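Local coordinates for alginate lyase (Chitinophaga sp. MD30, PDB 6KCW), which breaks down the polysaccharide alginate as a bacterial lyase of polysaccharide lyase family 36, probably by beta-elimination, at residues L74-R79 and V92-S97; T115-W120 and T210-R215. One frame throughout, in Å; residues are numbered along the deposited sequence.

Contact 1 of 2, residues L74-R79 and V92-S97; sequences LDYDVR and VGFGFS
Tyr-76 and Phe-94 meet in the core of a beta-sandwich, where strand 74-79 faces residues 92-97 of the other sheet, running nearly antiparallel to its strand 94-97 (152°). The edge of the Phe-94 ring is directed at a face of Tyr-76 in an edge-to-face pair. The planes are inclined by 61°, a tilted version of the T shape. Tyr-76 CG, set between its backbone N and carbonyl carbon (chi1 65°), lies 3.9 Å from Phe-94 CD1, which is offset toward the rim of the tyrosine ring. At the far end of that ring, OH comes to 3.4 Å from Gly-93 CA, where a beta carbon would collide with the hydroxyl. A water bridges Tyr-76 OH and Phe-94 O, although both its bonds look short and their lengths are doubtful. Beside the aromatic pair, Leu-74 reaches tip to tip with Phe-96, CD2 lying 3.4 Å from CZ, and the same CD2 comes to 3.7 Å from Phe-94 CB. Beyond Tyr-76, Val-78 CG2 and Val-92 CG2 touch at 3.8 Å. Phe-94 also stacks on Phe-211. Apolar and aromatic side chains packed between two facing antiparallel sheets are characteristic of the concanavalin-like beta-sandwich, the clan of this lyase.

Contact 2 of 2, residues T115-W120 and T210-R215; sequences TLRMMW and TFHTFR. With PO4 (phosphate ion), chain B.
Strands 115-120 and 210-215 run in nearly the same direction, 26° apart, with Arg-117 facing Thr-210 and the axes approaching to 8.5 Å. They are not direct neighbours in the sheet, and what joins them is carried by side chains.

Arg-117 does most of this work. Its CG passes 3.5 Å from Thr-210 OG1, the two side chains crossing at about a right angle, and a bend at chi3 (-49°) then places NE. The guanidinium ends edge-on to His-212: NH1 donates to ND1 over 2.9 Å, with an angle of 156° at the hydrogen. NH1 lies in the imidazole plane and ND1 in the guanidinium plane, although the two planes are almost perpendicular. His-212 is positioned from two more directions, by Thr-210 CB over one face of the ring and by Asn-63 OD1 hydrogen-bonded to NE2. The other arm of Arg-117 makes a nearly straight bond from NH2 to a phosphate oxygen, O1, at 3.2 Å. This ion, probably from the crystallisation liquor, is also held by Lys-91 NZ and Tyr-133 OH, a basic setting consistent with a place for an anionic group of the substrate. An alanine at Arg-117 would probably leave His-212 ND1 without its donor and phosphate O1 without the N-H of NH2.

Farther along, Arg-215 NH1 approaches the edge of the Trp-120 ring, 3.8 Å from CZ2, so this is no cation-pi stack; NH1 itself is hydrogen-bonded to Asp-85 O, and Trp-120 NE1 is hydrogen-bonded to Trp-86 O.

Between the two segments run strands 89-92 and 94-99, antiparallel to both, while strand 128-135 flanks 115-120 and strand 60-69 flanks 210-215 on the outer sides.

Overall arrangement
From the N terminus the chain passes through several strands of both sheets, 60-69 in the smaller one among them, before strand 71-80 of the larger sheet. It crosses by the link after residue 80 to strand 89-92 of the smaller sheet, and turns a corner at Gly-93 into strand 94-99. Contact 1 closes that short excursion of twelve residues. Contact 2 opens afterwards and closes a far longer loop of 89 residues, so the two are in series, neither nested nor crossed. Strand 94-99 is the element they share: it forms part of contact 1 and lies between the two strands of contact 2. Contact 1 thus joins the sandwich through its thickness, contact 2 across the breadth of one sheet.

Contact 1 of 2, residues L74-R79 and V92-S97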
loop_
_atom_site.group_PDB
_atom_site.type_symbol
_atom_site.label_atom_id
_atom_site.label_comp_id
_atom_site.label_asym_id
_atom_site.label_seq_id
_atom_site.Cartn_x
_atom_site.Cartn_y
_atom_site.Cartn_z
ATOM N N LEU A 74 2.841 -3.474 9.731
ATOM C CA LEU A 74 1.387 -3.559 9.726
ATOM C C LEU A 74 0.974 -4.914 9.174
ATOM O O LEU A 74 1.775 -5.636 8.573
ATOM C CB LEU A 74 0.735 -2.398 8.942
ATOM C CG LEU A 74 1.130 -2.029 7.510
ATOM C CD1 LEU A 74 0.496 -2.973 6.488
ATOM C CD2 LEU A 74 0.712 -0.600 7.223
ATOM N N ASP A 75 -0.290 -5.252 9.411
ATOM C CA ASP A 75 -0.909 -6.488 8.953
ATOM C C ASP A 75 -2.333 -6.174 8.522
ATOM O O ASP A 75 -3.006 -5.340 9.132
ATOM C CB ASP A 75 -0.953 -7.584 10.052
ATOM C CG ASP A 75 0.347 -8.365 10.170
ATOM O OD1 ASP A 75 1.288 -7.874 10.840
ATOM O OD2 ASP A 75 0.430 -9.475 9.597
ATOM N N TYR A 76 -2.790 -6.857 7.482
ATOM C CA TYR A 76 -4.156 -6.710 7.008
ATOM C C TYR A 76 -4.450 -7.883 6.095
ATOM O O TYR A 76 -3.537 -8.580 5.634
ATOM C CB TYR A 76 -4.378 -5.385 6.262
ATOM C CG TYR A 76 -3.580 -5.266 4.978
ATOM C CD1 TYR A 76 -2.303 -4.730 4.988
ATOM C CD2 TYR A 76 -4.100 -5.708 3.767
ATOM C CE1 TYR A 76 -1.569 -4.619 3.825
ATOM C CE2 TYR A 76 -3.371 -5.620 2.613
ATOM C CZ TYR A 76 -2.105 -5.071 2.648
ATOM O OH TYR A 76 -1.369 -4.965 1.495
ATOM N N ASP A 77 -5.734 -8.098 5.849
ATOM C CA ASP A 77 -6.180 -9.060 4.860
ATOM C C ASP A 77 -6.740 -8.313 3.670
ATOM O O ASP A 77 -7.272 -7.208 3.805
ATOM C CB ASP A 77 -7.243 -10.006 5.423
ATOM C CG ASP A 77 -6.692 -10.895 6.496
ATOM O OD1 ASP A 77 -5.574 -11.423 6.297
ATOM O OD2 ASP A 77 -7.357 -11.047 7.542
ATOM N N VAL A 78 -6.610 -8.921 2.505
ATOM C CA VAL A 78 -7.092 -8.316 1.278
ATOM C C VAL A 78 -7.639 -9.421 0.393
ATOM O O VAL A 78 -7.102 -10.533 0.365
ATOM C CB VAL A 78 -5.984 -7.506 0.575
ATOM C CG1 VAL A 78 -4.739 -8.351 0.384
ATOM C CG2 VAL A 78 -6.498 -6.964 -0.748
ATOM N N ARG A 79 -8.749 -9.126 -0.281
ATOM C CA ARG A 79 -9.421 -10.058 -1.171
ATOM C C ARG A 79 -9.913 -9.282 -2.381
ATOM O O ARG A 79 -10.549 -8.234 -2.225
ATOM C CB ARG A 79 -10.600 -10.736 -0.464
ATOM C CG ARG A 79 -11.009 -12.084 -1.041
ATOM C CD ARG A 79 -12.523 -12.186 -1.157
ATOM N NE ARG A 79 -13.204 -11.564 -0.027
ATOM C CZ ARG A 79 -14.400 -10.991 -0.112
ATOM N NH1 ARG A 79 -15.033 -10.951 -1.285
ATOM N NH2 ARG A 79 -14.953 -10.440 0.963
ATOM N N VAL A 92 -2.492 -1.497 -4.021
ATOM C CA VAL A 92 -3.417 -2.220 -3.151
ATOM C C VAL A 92 -2.855 -2.217 -1.734
ATOM O O VAL A 92 -1.645 -2.239 -1.531
ATOM C CB VAL A 92 -3.649 -3.666 -3.666
ATOM C CG1 VAL A 92 -2.344 -4.460 -3.674
ATOM C CG2 VAL A 92 -4.716 -4.381 -2.847
ATOM N N GLY A 93 -3.747 -2.167 -0.749
ATOM C CA GLY A 93 -3.370 -2.399 0.635
ATOM C C GLY A 93 -2.583 -1.268 1.283
ATOM O O GLY A 93 -2.439 -0.175 0.760
ATOM N N PHE A 94 -2.043 -1.586 2.451
ATOM C CA PHE A 94 -1.469 -0.610 3.363
ATOM C C PHE A 94 0.049 -0.693 3.341
ATOM O O PHE A 94 0.618 -1.779 3.481
ATOM C CB PHE A 94 -2.003 -0.843 4.778
ATOM C CG PHE A 94 -3.481 -0.567 4.911
ATOM C CD1 PHE A 94 -4.410 -1.522 4.546
ATOM C CD2 PHE A 94 -3.931 0.657 5.381
ATOM C CE1 PHE A 94 -5.769 -1.265 4.661
ATOM C CE2 PHE A 94 -5.283 0.923 5.501
ATOM C CZ PHE A 94 -6.208 -0.031 5.134
ATOM N N GLY A 95 0.696 0.457 3.144
ATOM C CA GLY A 95 2.136 0.557 3.164
ATOM C C GLY A 95 2.626 1.750 3.961
ATOM O O GLY A 95 1.890 2.316 4.775
ATOM N N PHE A 96 3.873 2.154 3.721
ATOM C CA PHE A 96 4.515 3.205 4.495
ATOM C C PHE A 96 5.245 4.147 3.561
ATOM O O PHE A 96 5.594 3.789 2.432
ATOM C CB PHE A 96 5.501 2.636 5.525
ATOM C CG PHE A 96 4.843 1.812 6.605
ATOM C CD1 PHE A 96 4.183 2.430 7.658
ATOM C CD2 PHE A 96 4.889 0.426 6.570
ATOM C CE1 PHE A 96 3.575 1.676 8.657
ATOM C CE2 PHE A 96 4.290 -0.335 7.571
ATOM C CZ PHE A 96 3.639 0.292 8.617
ATOM N N SER A 97 5.483 5.362 4.059
ATOM C CA SER A 97 6.228 6.379 3.341
ATOM C C SER A 97 7.252 7.018 4.267
ATOM O O SER A 97 6.901 7.523 5.336
ATOM C CB SER A 97 5.308 7.462 2.821
ATOM O OG SER A 97 4.961 8.263 3.926
HETATM O O HOH W 1 0.587 -3.469 1.606
#

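Contact 2 of 2, residues T115-W120 and T210-R215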
loop_
_atom_site.group_PDB
_atom_site.type_symbol
_atom_site.label_atom_id
_atom_site.label_comp_id
_atom_site.label_asym_id
_atom_site.label_seq_id
_atom_site.Cartn_x
_atom_site.Cartn_y
_atom_site.Cartn_z
ATOM N N THR A 115 8.810 5.148 -0.654
ATOM C CA THR A 115 7.638 4.440 -0.139
ATOM C C THR A 115 7.819 2.934 -0.250
ATOM O O THR A 115 8.523 2.431 -1.132
ATOM C CB THR A 115 6.334 4.788 -0.865
ATOM O OG1 THR A 115 6.531 4.673 -2.282
ATOM C CG2 THR A 115 5.841 6.170 -0.480
ATOM N N LEU A 116 7.144 2.217 0.653
ATOM C CA LEU A 116 6.979 0.771 0.590
ATOM C C LEU A 116 5.482 0.556 0.365
ATOM O O LEU A 116 4.687 0.697 1.296
ATOM C CB LEU A 116 7.483 0.111 1.875
ATOM C CG LEU A 116 7.938 -1.359 1.952
ATOM C CD1 LEU A 116 8.354 -1.717 3.374
ATOM C CD2 LEU A 116 6.851 -2.318 1.457
ATOM N N ARG A 117 5.092 0.255 -0.873
ATOM C CA ARG A 117 3.715 -0.111 -1.195
ATOM C C ARG A 117 3.717 -1.435 -1.948
ATOM O O ARG A 117 4.770 -2.027 -2.212
ATOM C CB ARG A 117 3.000 0.974 -2.022
ATOM C CG ARG A 117 2.847 2.296 -1.295
ATOM C CD ARG A 117 2.340 3.413 -2.221
ATOM N NE ARG A 117 3.092 3.485 -3.464
ATOM C CZ ARG A 117 2.719 4.197 -4.522
ATOM N NH1 ARG A 117 1.604 4.916 -4.496
ATOM N NH2 ARG A 117 3.463 4.191 -5.614
ATOM N N MET A 118 2.515 -1.901 -2.293
ATOM C CA MET A 118 2.341 -3.180 -2.966
ATOM C C MET A 118 1.361 -3.017 -4.116
ATOM O O MET A 118 0.428 -2.209 -4.048
ATOM C CB MET A 118 1.839 -4.281 -1.994
ATOM C CG MET A 118 1.836 -5.699 -2.595
ATOM S SD MET A 118 1.334 -7.013 -1.454
ATOM C CE MET A 118 -0.414 -6.613 -1.238
ATOM N N MET A 119 1.580 -3.797 -5.174
ATOM C CA MET A 119 0.725 -3.771 -6.350
ATOM C C MET A 119 0.254 -5.175 -6.691
ATOM O O MET A 119 0.863 -6.171 -6.296
ATOM C CB MET A 119 1.444 -3.202 -7.576
ATOM C CG MET A 119 1.875 -1.771 -7.460
ATOM S SD MET A 119 2.521 -1.226 -9.051
ATOM C CE MET A 119 1.142 -1.434 -10.179
ATOM N N TRP A 120 -0.848 -5.243 -7.433
ATOM C CA TRP A 120 -1.110 -6.395 -8.277
ATOM C C TRP A 120 -0.750 -6.011 -9.710
ATOM O O TRP A 120 -0.647 -4.827 -10.048
ATOM C CB TRP A 120 -2.564 -6.870 -8.150
ATOM C CG TRP A 120 -3.522 -6.167 -9.029
ATOM C CD1 TRP A 120 -3.915 -6.549 -10.276
ATOM C CD2 TRP A 120 -4.228 -4.957 -8.736
ATOM N NE1 TRP A 120 -4.816 -5.645 -10.787
ATOM C CE2 TRP A 120 -5.024 -4.656 -9.861
ATOM C CE3 TRP A 120 -4.257 -4.092 -7.636
ATOM C CZ2 TRP A 120 -5.848 -3.529 -9.916
ATOM C CZ3 TRP A 120 -5.077 -2.976 -7.690
ATOM C CH2 TRP A 120 -5.862 -2.707 -8.822
ATOM N N THR A 210 0.426 4.536 4.079
ATOM C CA THR A 210 -0.282 4.695 2.822
ATOM C C THR A 210 -1.413 3.687 2.728
ATOM O O THR A 210 -1.247 2.511 3.056
ATOM C CB THR A 210 0.652 4.505 1.629
ATOM O OG1 THR A 210 1.189 3.179 1.650
ATOM C CG2 THR A 210 1.802 5.524 1.656
ATOM N N PHE A 211 -2.568 4.155 2.274
ATOM C CA PHE A 211 -3.717 3.299 1.969
ATOM C C PHE A 211 -4.112 3.630 0.536
ATOM O O PHE A 211 -4.988 4.465 0.293
ATOM C CB PHE A 211 -4.861 3.514 2.947
ATOM C CG PHE A 211 -6.050 2.643 2.678
ATOM C CD1 PHE A 211 -5.892 1.404 2.067
ATOM C CD2 PHE A 211 -7.334 3.060 3.019
ATOM C CE1 PHE A 211 -6.989 0.600 1.810
ATOM C CE2 PHE A 211 -8.435 2.260 2.766
ATOM C CZ PHE A 211 -8.263 1.033 2.155
ATOM N N HIS A 212 -3.436 2.992 -0.415
ATOM C CA HIS A 212 -3.608 3.293 -1.829
ATOM C C HIS A 212 -4.321 2.132 -2.509
ATOM O O HIS A 212 -3.821 0.998 -2.492
ATOM C CB HIS A 212 -2.259 3.580 -2.494
ATOM C CG HIS A 212 -1.618 4.849 -2.025
ATOM N ND1 HIS A 212 -0.487 5.370 -2.607
ATOM C CD2 HIS A 212 -1.951 5.700 -1.027
ATOM C CE1 HIS A 212 -0.146 6.485 -1.988
ATOM N NE2 HIS A 212 -1.015 6.705 -1.020
ATOM N N THR A 213 -5.500 2.418 -3.073
ATOM C CA THR A 213 -6.265 1.473 -3.888
ATOM C C THR A 213 -6.632 2.194 -5.175
ATOM O O THR A 213 -7.636 2.913 -5.218
ATOM C CB THR A 213 -7.515 0.985 -3.181
ATOM O OG1 THR A 213 -7.182 0.544 -1.856
ATOM C CG2 THR A 213 -8.136 -0.173 -3.959
ATOM N N PHE A 214 -5.822 2.015 -6.218
ATOM C CA PHE A 214 -6.096 2.665 -7.492
ATOM C C PHE A 214 -5.403 1.909 -8.617
ATOM O O PHE A 214 -4.433 1.174 -8.400
ATOM C CB PHE A 214 -5.672 4.134 -7.468
ATOM C CG PHE A 214 -4.180 4.357 -7.384
ATOM C CD1 PHE A 214 -3.526 4.357 -6.157
ATOM C CD2 PHE A 214 -3.438 4.624 -8.540
ATOM C CE1 PHE A 214 -2.160 4.605 -6.085
ATOM C CE2 PHE A 214 -2.076 4.860 -8.478
ATOM C CZ PHE A 214 -1.434 4.853 -7.250
ATOM N N ARG A 215 -5.941 2.078 -9.821
ATOM C CA ARG A 215 -5.366 1.494 -11.021
ATOM C C ARG A 215 -4.301 2.422 -11.600
ATOM O O ARG A 215 -4.430 3.649 -11.551
ATOM C CB ARG A 215 -6.446 1.223 -12.069
ATOM C CG ARG A 215 -7.477 0.185 -11.673
ATOM C CD ARG A 215 -8.274 -0.270 -12.888
ATOM N NE ARG A 215 -9.398 -1.110 -12.513
ATOM C CZ ARG A 215 -9.368 -2.441 -12.457
ATOM N NH1 ARG A 215 -8.262 -3.111 -12.763
ATOM N NH2 ARG A 215 -10.453 -3.103 -12.098
HETATM P P PO4 B . 3.750 5.413 -9.562
HETATM O O1 PO4 B . 2.879 5.761 -8.382
HETATM O O2 PO4 B . 3.740 6.567 -10.542
HETATM O O3 PO4 B . 3.201 4.221 -10.312
HETATM O O4 PO4 B . 5.194 5.184 -9.087
#